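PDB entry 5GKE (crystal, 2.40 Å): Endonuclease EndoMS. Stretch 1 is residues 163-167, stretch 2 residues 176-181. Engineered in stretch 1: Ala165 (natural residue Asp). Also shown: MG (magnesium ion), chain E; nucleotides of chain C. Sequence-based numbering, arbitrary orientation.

Stretch 1 163-167: IVAVL
Stretch 2, residues 176-181: VVLELK

Residues 176–180 form an extended strand that pairs antiparallel with Val166 and Leu167; before them, Ile163 and Val164 belong to a separate strand, the chain turning a corner at Ala165 (phi/psi −72/−63). Val176, chi1 t, contributes mainly backbone: its O accepts a CA-H...O contact from Leu167 CA (3.4 Å) and lies 3.3 Å from Leu167 CD1. Val177 (−92/129, chi1 t) faces Leu167 (chi1 t, chi2 p) as a non-hydrogen-bonded pair, CA atoms 5.0 Å apart. Its CG1 packs at 3.6 Å against CG1 of Val164 (chi1 t), an apolar contact reaching past the corner. Leu178 (−106/133, mt) opposes Val166 (−131/136, t), also 5.0 Å between CA atoms, in the hydrogen-bonded pair: Leu178 N donates to Val166 O at 2.9 Å, whereas the return bond from Val166 N to Leu178 O is weak at 3.5 Å. On the opposite face from Leu167 and Val177, Val166 CG1 meets Leu178 CD1 at 3.8 Å. Glu179 (chi1 t, chi2 p, chi3 −169°) directs its CB away, yet its carboxylate chelates magnesium through OE1 (2.4 Å) and OE2 (2.5 Å); OE2 remains 4.2 Å from CB of the engineered Ala165. Leu180 (mt) points back toward stretch 1, placing CG 4.0 Å from Ala165 CB. Lys181 NZ salt-bridges Glu179 OE1 (3.1 Å) and donates to DC6 OP1 (2.6 Å), an oxygen that also binds the metal.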

# COMPACT_ATOMS: atom_id res chain seq x y z
N ILE A 163 -2.92 -4.43 20.52
CA ILE A 163 -2.05 -5.60 20.50
C ILE A 163 -0.60 -5.15 20.55
O ILE A 163 -0.14 -4.40 19.69
CB ILE A 163 -2.29 -6.45 19.24
CG1 ILE A 163 -3.75 -6.88 19.18
CG2 ILE A 163 -1.42 -7.66 19.25
CD1 ILE A 163 -4.21 -7.31 17.84
N VAL A 164 0.09 -5.63 21.58
CA VAL A 164 1.46 -5.27 21.94
C VAL A 164 2.46 -6.16 21.21
O VAL A 164 2.19 -7.33 21.01
CB VAL A 164 1.63 -5.40 23.48
CG1 VAL A 164 3.09 -5.41 23.88
CG2 VAL A 164 0.91 -4.26 24.15
N ALA A 165 3.61 -5.62 20.81
CA ALA A 165 4.58 -6.40 20.02
C ALA A 165 5.27 -7.45 20.90
O ALA A 165 5.16 -8.65 20.67
CB ALA A 165 5.63 -5.47 19.37
N VAL A 166 6.00 -6.97 21.90
CA VAL A 166 6.63 -7.85 22.87
C VAL A 166 6.33 -7.36 24.29
O VAL A 166 6.36 -6.15 24.59
CB VAL A 166 8.15 -7.93 22.62
CG1 VAL A 166 8.84 -8.72 23.73
CG2 VAL A 166 8.41 -8.56 21.25
N LEU A 167 6.00 -8.29 25.17
CA LEU A 167 5.69 -7.95 26.54
C LEU A 167 6.55 -8.80 27.47
O LEU A 167 6.71 -10.00 27.25
CB LEU A 167 4.20 -8.15 26.81
CG LEU A 167 3.59 -7.58 28.08
CD1 LEU A 167 3.78 -6.08 28.16
CD2 LEU A 167 2.12 -7.92 28.12
N VAL A 176 7.54 -4.60 31.04
CA VAL A 176 8.09 -3.89 29.89
C VAL A 176 7.25 -4.12 28.63
O VAL A 176 6.98 -5.26 28.25
CB VAL A 176 9.55 -4.31 29.61
CG1 VAL A 176 10.08 -3.62 28.36
CG2 VAL A 176 10.43 -3.99 30.81
N VAL A 177 6.79 -3.02 28.03
CA VAL A 177 6.28 -3.03 26.66
C VAL A 177 7.40 -2.71 25.70
O VAL A 177 8.10 -1.73 25.89
CB VAL A 177 5.21 -1.97 26.40
CG1 VAL A 177 4.37 -2.37 25.20
CG2 VAL A 177 4.36 -1.77 27.60
N LEU A 178 7.55 -3.54 24.67
CA LEU A 178 8.40 -3.18 23.54
C LEU A 178 7.50 -2.84 22.36
O LEU A 178 6.54 -3.56 22.07
CB LEU A 178 9.35 -4.30 23.15
CG LEU A 178 10.37 -4.88 24.12
CD1 LEU A 178 11.27 -5.83 23.33
CD2 LEU A 178 11.18 -3.78 24.81
N GLU A 179 7.80 -1.72 21.70
CA GLU A 179 7.25 -1.43 20.37
C GLU A 179 8.39 -1.48 19.35
O GLU A 179 9.40 -0.79 19.50
CB GLU A 179 6.54 -0.08 20.34
CG GLU A 179 6.05 0.33 18.95
CD GLU A 179 4.98 -0.60 18.36
OE1 GLU A 179 4.67 -0.46 17.16
OE2 GLU A 179 4.44 -1.46 19.09
N LEU A 180 8.25 -2.34 18.34
CA LEU A 180 9.30 -2.54 17.35
C LEU A 180 8.96 -1.83 16.06
O LEU A 180 7.79 -1.75 15.67
CB LEU A 180 9.52 -4.02 17.06
CG LEU A 180 9.48 -5.00 18.23
CD1 LEU A 180 9.68 -6.45 17.75
CD2 LEU A 180 10.52 -4.61 19.27
N LYS A 181 10.00 -1.30 15.40
CA LYS A 181 9.90 -0.81 14.02
C LYS A 181 11.13 -1.22 13.25
O LYS A 181 12.26 -0.96 13.68
CB LYS A 181 9.75 0.71 13.97
CG LYS A 181 8.46 1.22 14.56
CD LYS A 181 7.24 0.67 13.83
CE LYS A 181 5.97 0.99 14.61
NZ LYS A 181 4.79 0.22 14.16
MG MG E . 3.40 -2.46 16.99
P DA C 5 -3.53 -2.13 17.32
OP1 DA C 5 -2.89 -2.24 18.64
OP2 DA C 5 -4.23 -0.91 16.86
O5' DA C 5 -2.40 -2.50 16.25
C5' DA C 5 -1.58 -3.63 16.47
C4' DA C 5 -0.72 -3.90 15.26
O4' DA C 5 -1.55 -4.33 14.15
C3' DA C 5 0.08 -2.68 14.75
O3' DA C 5 1.42 -3.08 14.50
C2' DA C 5 -0.67 -2.29 13.48
C1' DA C 5 -1.16 -3.64 12.99
N9 DA C 5 -2.28 -3.55 12.07
C8 DA C 5 -3.37 -2.72 12.16
N7 DA C 5 -4.21 -2.84 11.16
C5 DA C 5 -3.62 -3.80 10.34
C6 DA C 5 -4.01 -4.37 9.11
N6 DA C 5 -5.13 -4.05 8.46
N1 DA C 5 -3.19 -5.29 8.57
C2 DA C 5 -2.06 -5.62 9.21
N3 DA C 5 -1.60 -5.16 10.37
C4 DA C 5 -2.43 -4.24 10.89
P DC C 6 2.48 -2.13 13.74
OP1 DC C 6 3.66 -2.02 14.63
OP2 DC C 6 1.86 -0.89 13.22
O5' DC C 6 2.92 -3.04 12.52
C5' DC C 6 3.44 -4.34 12.78
C4' DC C 6 3.70 -5.10 11.50
O4' DC C 6 2.49 -5.13 10.70
C3' DC C 6 4.77 -4.51 10.60
O3' DC C 6 5.40 -5.57 9.91
C2' DC C 6 3.96 -3.63 9.66
C1' DC C 6 2.72 -4.49 9.46
N1 DC C 6 1.48 -3.75 9.09
C2 DC C 6 0.81 -4.07 7.91
O2 DC C 6 1.27 -4.95 7.18
N3 DC C 6 -0.33 -3.41 7.60
C4 DC C 6 -0.81 -2.47 8.42
N4 DC C 6 -1.94 -1.84 8.08
C5 DC C 6 -0.14 -2.13 9.64
C6 DC C 6 0.98 -2.79 9.93